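Local structure of phosphatidylglycerol lysyltransferase C-terminal domain-containing protein (Bacteroides thetaiotaomicron, 2HQY) at residues Asp13-Thr16 and Ala17-Lys21; Ser22-Asn26 and Cys27-Phe31. The protein is of unknown function but binds coenzyme A and probably has the acetyltransferase-like fold of phosphatidylglycerol lysyltransferase C-terminal domains. All coordinates share one frame; numbering follows the deposited sequence.

Contact 1 of 2, residues Asp13-Thr16 and Ala17-Lys21; sequences DTIT and AFTMK
Thr-16, on helix 12-19, meets Met-20 one turn further along the chain. The Met-20 amide gives a fairly straight bond to Thr-16 O (N to O 2.9 Å), and Met-20 CG packs beside the same carbonyl oxygen, 4.1 Å from Thr-16 CB, before the chain bends twice and carries its sulfur away. Beside them Thr-19 packs tightly. Its OG1 stands between its own backbone N and carbonyl carbon (chi1 54°), a setting that brings the hydroxyl to 3.3 Å from Thr-16 CA, while Thr-19 CG2 lies 3.9 Å from Ile-15 O. Ile-15 O is gripped twice: Thr-19 N approaches in the carbonyl plane at 3.1 Å, and Phe-18 N comes from above that plane at 2.9 Å, so an i to i+3 bond joins the i to i+4 one. Thr-16 OG1 turns back to bond with Arg-12 O, and Met-20 O bonds to His-228 ND1, in the connection between strands 216-227 and 230-238.

The side with Asp-13 and Ala-17 is looser and faces solvent. There Ala-17 adds little more than its amide bond to Asp-13 O and a methyl against that oxygen, with Thr-14 O a little farther. Phe-18 sets its ring edge against Thr-14 O, with CD2 at 3.4 Å. Beyond the helix, Thr-14, Ile-15 and Phe-18 lean on strands 44-48 and 51-58, touching Phe-45, Val-47 and Leu-52.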
ATOM      1  N   ASP A  13      -8.153   7.112 -16.322  1.00 17.21           N
ATOM      2  CA  ASP A  13      -8.218   7.880 -17.589  1.00 18.32           C
ATOM      3  C   ASP A  13      -6.917   8.606 -17.878  1.00 18.50           C
ATOM      4  O   ASP A  13      -6.449   8.635 -19.026  1.00 19.09           O
ATOM      5  CB  ASP A  13      -9.385   8.877 -17.579  1.00 18.60           C
ATOM      6  CG  ASP A  13     -10.763   8.200 -17.644  1.00 22.49           C
ATOM      7  OD1 ASP A  13     -10.863   6.973 -17.879  1.00 24.79           O
ATOM      8  OD2 ASP A  13     -11.777   8.913 -17.454  1.00 26.30           O
ATOM      9  N   THR A  14      -6.334   9.206 -16.840  1.00 18.12           N
ATOM     10  CA  THR A  14      -5.095   9.971 -16.975  1.00 18.30           C
ATOM     11  C   THR A  14      -3.928   9.093 -17.456  1.00 18.58           C
ATOM     12  O   THR A  14      -3.200   9.469 -18.414  1.00 18.73           O
ATOM     13  CB  THR A  14      -4.714  10.659 -15.628  1.00 19.27           C
ATOM     14  OG1 THR A  14      -5.698  11.648 -15.298  1.00 20.29           O
ATOM     15  CG2 THR A  14      -3.313  11.332 -15.698  1.00 19.04           C
ATOM     16  N   ILE A  15      -3.763   7.942 -16.799  0.50 18.03           N
ATOM     17  CA  ILE A  15      -2.689   6.995 -17.106  0.50 17.74           C
ATOM     18  C   ILE A  15      -2.861   6.367 -18.499  0.50 17.84           C
ATOM     19  O   ILE A  15      -1.949   6.424 -19.328  0.50 17.39           O
ATOM     20  CB  ILE A  15      -2.583   5.850 -16.038  0.50 17.75           C
ATOM     21  CG1 ILE A  15      -2.466   6.405 -14.605  0.50 17.70           C
ATOM     22  CG2 ILE A  15      -1.437   4.902 -16.375  0.50 17.95           C
ATOM     23  CD1 ILE A  15      -1.342   7.411 -14.364  0.50 19.06           C
ATOM     24  N   THR A  16      -4.032   5.783 -18.740  1.00 17.86           N
ATOM     25  CA  THR A  16      -4.290   5.033 -19.979  1.00 18.62           C
ATOM     26  C   THR A  16      -4.298   5.930 -21.208  1.00 19.26           C
ATOM     27  O   THR A  16      -4.069   5.451 -22.325  1.00 19.94           O
ATOM     28  CB  THR A  16      -5.564   4.145 -19.889  1.00 19.12           C
ATOM     29  OG1 THR A  16      -6.713   4.977 -19.715  1.00 20.19           O
ATOM     30  CG2 THR A  16      -5.434   3.147 -18.711  1.00 19.81           C
ATOM     31  N   ALA A  17      -4.507   7.234 -21.013  1.00 18.95           N
ATOM     32  CA  ALA A  17      -4.403   8.172 -22.134  1.00 19.55           C
ATOM     33  C   ALA A  17      -2.984   8.166 -22.705  1.00 19.82           C
ATOM     34  O   ALA A  17      -2.784   8.339 -23.917  1.00 20.95           O
ATOM     35  CB  ALA A  17      -4.794   9.566 -21.707  1.00 19.05           C
ATOM     36  N   PHE A  18      -2.008   7.994 -21.817  1.00 19.29           N
ATOM     37  CA  PHE A  18      -0.609   7.892 -22.206  1.00 18.73           C
ATOM     38  C   PHE A  18      -0.242   6.478 -22.665  1.00 18.18           C
ATOM     39  O   PHE A  18       0.464   6.315 -23.658  1.00 18.30           O
ATOM     40  CB  PHE A  18       0.315   8.294 -21.032  1.00 19.25           C
ATOM     41  CG  PHE A  18       0.457   9.776 -20.830  1.00 19.06           C
ATOM     42  CD1 PHE A  18       1.474  10.485 -21.471  1.00 20.20           C
ATOM     43  CD2 PHE A  18      -0.400  10.461 -19.970  1.00 20.03           C
ATOM     44  CE1 PHE A  18       1.604  11.873 -21.309  1.00 20.67           C
ATOM     45  CE2 PHE A  18      -0.274  11.846 -19.788  1.00 20.39           C
ATOM     46  CZ  PHE A  18       0.734  12.557 -20.457  1.00 20.79           C
ATOM     47  N   THR A  19      -0.625   5.452 -21.898  1.00 18.37           N
ATOM     48  CA  THR A  19      -0.117   4.109 -22.183  1.00 17.46           C
ATOM     49  C   THR A  19      -0.777   3.496 -23.431  1.00 17.34           C
ATOM     50  O   THR A  19      -0.112   2.794 -24.191  1.00 18.03           O
ATOM     51  CB  THR A  19      -0.287   3.130 -20.972  1.00 18.18           C
ATOM     52  OG1 THR A  19      -1.657   3.132 -20.576  1.00 17.51           O
ATOM     53  CG2 THR A  19       0.596   3.546 -19.780  1.00 17.30           C
ATOM     54  N   MET A  20      -2.069   3.748 -23.662  1.00 16.91           N
ATOM     55  CA  MET A  20      -2.729   3.006 -24.736  1.00 17.69           C
ATOM     56  C   MET A  20      -2.106   3.365 -26.088  1.00 18.21           C
ATOM     57  O   MET A  20      -1.870   2.484 -26.903  1.00 17.65           O
ATOM     58  CB  MET A  20      -4.262   3.162 -24.737  1.00 18.07           C
ATOM     59  CG  MET A  20      -4.945   2.414 -23.556  1.00 17.58           C
ATOM     60  SD  MET A  20      -4.786   0.609 -23.529  1.00 11.93           S
ATOM     61  CE  MET A  20      -5.796   0.129 -24.900  1.00 20.84           C
ATOM     62  N   LYS A  21      -1.788   4.642 -26.286  1.00 20.02           N
ATOM     63  CA  LYS A  21      -1.247   5.096 -27.567  1.00 21.04           C
ATOM     64  C   LYS A  21       0.237   4.788 -27.730  1.00 21.66           C
ATOM     65  O   LYS A  21       0.790   4.982 -28.819  1.00 22.00           O
ATOM     66  CB  LYS A  21      -1.493   6.598 -27.764  1.00 21.38           C
ATOM     67  CG  LYS A  21      -0.686   7.493 -26.858  1.00 21.62           C
ATOM     68  CD  LYS A  21      -0.855   8.959 -27.266  1.00 28.70           C
ATOM     69  CE  LYS A  21      -0.346   9.911 -26.175  1.00 30.50           C
ATOM     70  NZ  LYS A  21       1.152  10.105 -26.121  1.00 31.21           N
TER

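Contact 2 of 2, residues Ser22-Asn26 and Cys27-Phe31; sequences SDRRN and CDLSF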
ATOM      1  N   SER A  22       0.883   4.348 -26.652  1.00 21.19           N
ATOM      2  CA  SER A  22       2.335   4.128 -26.648  1.00 21.29           C
ATOM      3  C   SER A  22       2.678   2.810 -27.322  1.00 21.52           C
ATOM      4  O   SER A  22       1.803   1.973 -27.544  1.00 21.63           O
ATOM      5  CB  SER A  22       2.883   4.141 -25.218  1.00 21.37           C
ATOM      6  OG  SER A  22       2.629   2.903 -24.564  1.00 23.08           O
ATOM      7  N   ASP A  23       3.953   2.610 -27.634  1.00 21.63           N
ATOM      8  CA  ASP A  23       4.355   1.303 -28.145  1.00 23.22           C
ATOM      9  C   ASP A  23       5.005   0.430 -27.069  1.00 22.65           C
ATOM     10  O   ASP A  23       5.685  -0.541 -27.359  1.00 23.12           O
ATOM     11  CB  ASP A  23       5.179   1.450 -29.446  1.00 24.56           C
ATOM     12  CG  ASP A  23       4.269   1.650 -30.687  1.00 28.29           C
ATOM     13  OD1 ASP A  23       3.202   0.965 -30.839  1.00 29.89           O
ATOM     14  OD2 ASP A  23       4.616   2.513 -31.519  1.00 34.55           O
ATOM     15  N   ARG A  24       4.725   0.763 -25.812  1.00 21.48           N
ATOM     16  CA  ARG A  24       5.243   0.003 -24.675  1.00 21.33           C
ATOM     17  C   ARG A  24       4.365  -1.204 -24.374  1.00 20.09           C
ATOM     18  O   ARG A  24       3.171  -1.061 -24.189  1.00 19.70           O
ATOM     19  CB  ARG A  24       5.318   0.928 -23.460  1.00 22.55           C
ATOM     20  CG  ARG A  24       6.071   2.214 -23.782  1.00 25.24           C
ATOM     21  CD  ARG A  24       7.565   2.030 -23.630  1.00 29.22           C
ATOM     22  NE  ARG A  24       7.867   2.043 -22.212  1.00 32.21           N
ATOM     23  CZ  ARG A  24       8.189   3.130 -21.514  1.00 31.38           C
ATOM     24  NH1 ARG A  24       8.400   3.008 -20.213  1.00 30.39           N
ATOM     25  NH2 ARG A  24       8.313   4.325 -22.111  1.00 29.75           N
ATOM     26  N   ARG A  25       4.969  -2.389 -24.319  1.00 18.99           N
ATOM     27  CA  ARG A  25       4.210  -3.617 -24.120  1.00 18.41           C
ATOM     28  C   ARG A  25       4.447  -4.278 -22.758  1.00 18.65           C
ATOM     29  O   ARG A  25       3.887  -5.334 -22.462  1.00 18.22           O
ATOM     30  CB  ARG A  25       4.503  -4.591 -25.256  1.00 19.02           C
ATOM     31  CG  ARG A  25       4.154  -4.013 -26.611  1.00 19.60           C
ATOM     32  CD  ARG A  25       4.296  -5.048 -27.700  1.00 21.25           C
ATOM     33  NE  ARG A  25       5.673  -5.507 -27.868  1.00 22.16           N
ATOM     34  CZ  ARG A  25       6.034  -6.523 -28.659  1.00 24.76           C
ATOM     35  NH1 ARG A  25       5.121  -7.209 -29.340  1.00 23.95           N
ATOM     36  NH2 ARG A  25       7.313  -6.868 -28.758  1.00 23.74           N
ATOM     37  N   ASN A  26       5.276  -3.669 -21.920  1.00 18.41           N
ATOM     38  CA  ASN A  26       5.601  -4.366 -20.679  1.00 18.79           C
ATOM     39  C   ASN A  26       4.477  -4.328 -19.637  1.00 16.88           C
ATOM     40  O   ASN A  26       3.749  -3.314 -19.504  1.00 15.59           O
ATOM     41  CB  ASN A  26       6.948  -3.959 -20.127  1.00 21.13           C
ATOM     42  CG  ASN A  26       6.956  -2.574 -19.639  1.00 24.10           C
ATOM     43  OD1 ASN A  26       6.799  -1.635 -20.416  1.00 31.01           O
ATOM     44  ND2 ASN A  26       7.206  -2.412 -18.344  1.00 29.89           N
ATOM     45  N   CYS A  27       4.320  -5.451 -18.942  1.00 16.02           N
ATOM     46  CA  CYS A  27       3.151  -5.674 -18.092  1.00 16.71           C
ATOM     47  C   CYS A  27       3.123  -4.695 -16.949  1.00 16.33           C
ATOM     48  O   CYS A  27       2.064  -4.455 -16.371  1.00 16.15           O
ATOM     49  CB  CYS A  27       3.124  -7.119 -17.548  1.00 17.74           C
ATOM     50  SG  CYS A  27       4.453  -7.539 -16.406  1.00 18.78           S
ATOM     51  N   ASP A  28       4.282  -4.133 -16.601  1.00 16.71           N
ATOM     52  CA  ASP A  28       4.311  -3.174 -15.485  1.00 17.81           C
ATOM     53  C   ASP A  28       3.537  -1.896 -15.785  1.00 17.06           C
ATOM     54  O   ASP A  28       3.305  -1.095 -14.875  1.00 17.48           O
ATOM     55  CB  ASP A  28       5.735  -2.870 -15.056  1.00 18.97           C
ATOM     56  CG  ASP A  28       6.405  -4.092 -14.418  1.00 24.60           C
ATOM     57  OD1 ASP A  28       5.686  -4.885 -13.751  1.00 32.16           O
ATOM     58  OD2 ASP A  28       7.615  -4.264 -14.575  1.00 29.01           O
ATOM     59  N   LEU A  29       3.182  -1.679 -17.055  1.00 15.08           N
ATOM     60  CA  LEU A  29       2.406  -0.493 -17.434  1.00 14.98           C
ATOM     61  C   LEU A  29       0.884  -0.718 -17.478  1.00 14.46           C
ATOM     62  O   LEU A  29       0.113   0.218 -17.787  1.00 14.67           O
ATOM     63  CB  LEU A  29       2.907   0.077 -18.777  1.00 14.66           C
ATOM     64  CG  LEU A  29       4.256   0.800 -18.667  1.00 15.84           C
ATOM     65  CD1 LEU A  29       4.691   1.198 -20.058  1.00 18.23           C
ATOM     66  CD2 LEU A  29       4.179   2.010 -17.773  1.00 19.22           C
ATOM     67  N   SER A  30       0.449  -1.940 -17.185  1.00 13.96           N
ATOM     68  CA  SER A  30      -0.981  -2.174 -16.963  1.00 14.42           C
ATOM     69  C   SER A  30      -1.464  -1.344 -15.771  1.00 13.89           C
ATOM     70  O   SER A  30      -0.822  -1.324 -14.704  1.00 13.35           O
ATOM     71  CB  SER A  30      -1.254  -3.635 -16.676  1.00 14.63           C
ATOM     72  OG  SER A  30      -2.492  -3.726 -16.007  1.00 17.24           O
ATOM     73  N   PHE A  31      -2.574  -0.659 -15.962  1.00 13.32           N
ATOM     74  CA  PHE A  31      -3.157   0.139 -14.896  1.00 13.82           C
ATOM     75  C   PHE A  31      -3.470  -0.713 -13.666  1.00 13.39           C
ATOM     76  O   PHE A  31      -3.217  -0.276 -12.543  1.00 13.72           O
ATOM     77  CB  PHE A  31      -4.408   0.889 -15.367  1.00 13.58           C
ATOM     78  CG  PHE A  31      -5.002   1.755 -14.300  1.00 13.96           C
ATOM     79  CD1 PHE A  31      -4.288   2.871 -13.817  1.00 13.56           C
ATOM     80  CD2 PHE A  31      -6.245   1.465 -13.758  1.00 11.40           C
ATOM     81  CE1 PHE A  31      -4.820   3.688 -12.820  1.00  9.14           C
ATOM     82  CE2 PHE A  31      -6.814   2.304 -12.744  1.00 13.83           C
ATOM     83  CZ  PHE A  31      -6.099   3.396 -12.274  1.00 11.26           C
TER
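The Asn-26 amide, the Asp-28 carboxylate and the Arg-24 guanidinium are the flat groups here, and Leu-29 CD1 sits between the first and the last. Leu-29 CD1 approaches the guanidinium obliquely, 3.9 Å from Arg-24 NE, and it also touches Asn-26 OD1 at 3.5 Å. At the other end of the amide, Asn-26 ND2 lies 3.6 Å from Asp-28 CB, and the amide and carboxylate planes are nearly perpendicular, 87° apart. The motif is a 3-10 turn at 27-29 within the loop joining helices 12-19 and 31-36, entered through an ST turn in which Ser-22 OG accepts from Arg-24 N.

Leu-29 N closes the turn on Asn-26 O at 3.0 Å, the N-H almost straight on the oxygen (165°) though above its carbonyl plane. Asn-26 CG is wedged between its own N and carbonyl carbon (chi1 69°), which folds the amide back over the turn. Replacing Asn-26 by an alanine would probably open a gap beside Leu-29 CD1 and Asp-28 CB, where the amide now packs. The Arg-24 chain bends at chi2 and chi3, and its NH1 and NH2 bond to the carbonyls of Met-66 and Pro-67 on strand 61-69, which holds the buried guanidinium in place. Tightest of the aliphatic contacts is Arg-24 CB against Leu-29 CD1, at 3.5 Å.

In the fold
Coming from the N terminus, the chain runs through helix 12-19, where contact 1 joins successive turns and closes no loop beyond them. Contact 2 follows in series, so the two neither nest nor cross; it folds the connection to helix 31-36 back on itself. The junction is drawn together by Ser-22 OG, which bonds to Thr-19 O. Ser-30 then stands at the N-cap of the next helix, and Phe-31 returns to helix 12-19, its CB 4.2 Å from Thr-16 CG2. The two centres lie about 10 Å apart, and together the contacts bring helix 12-19, the strands from 44-48 to 61-69 and strand 286-295 into one neighbourhood.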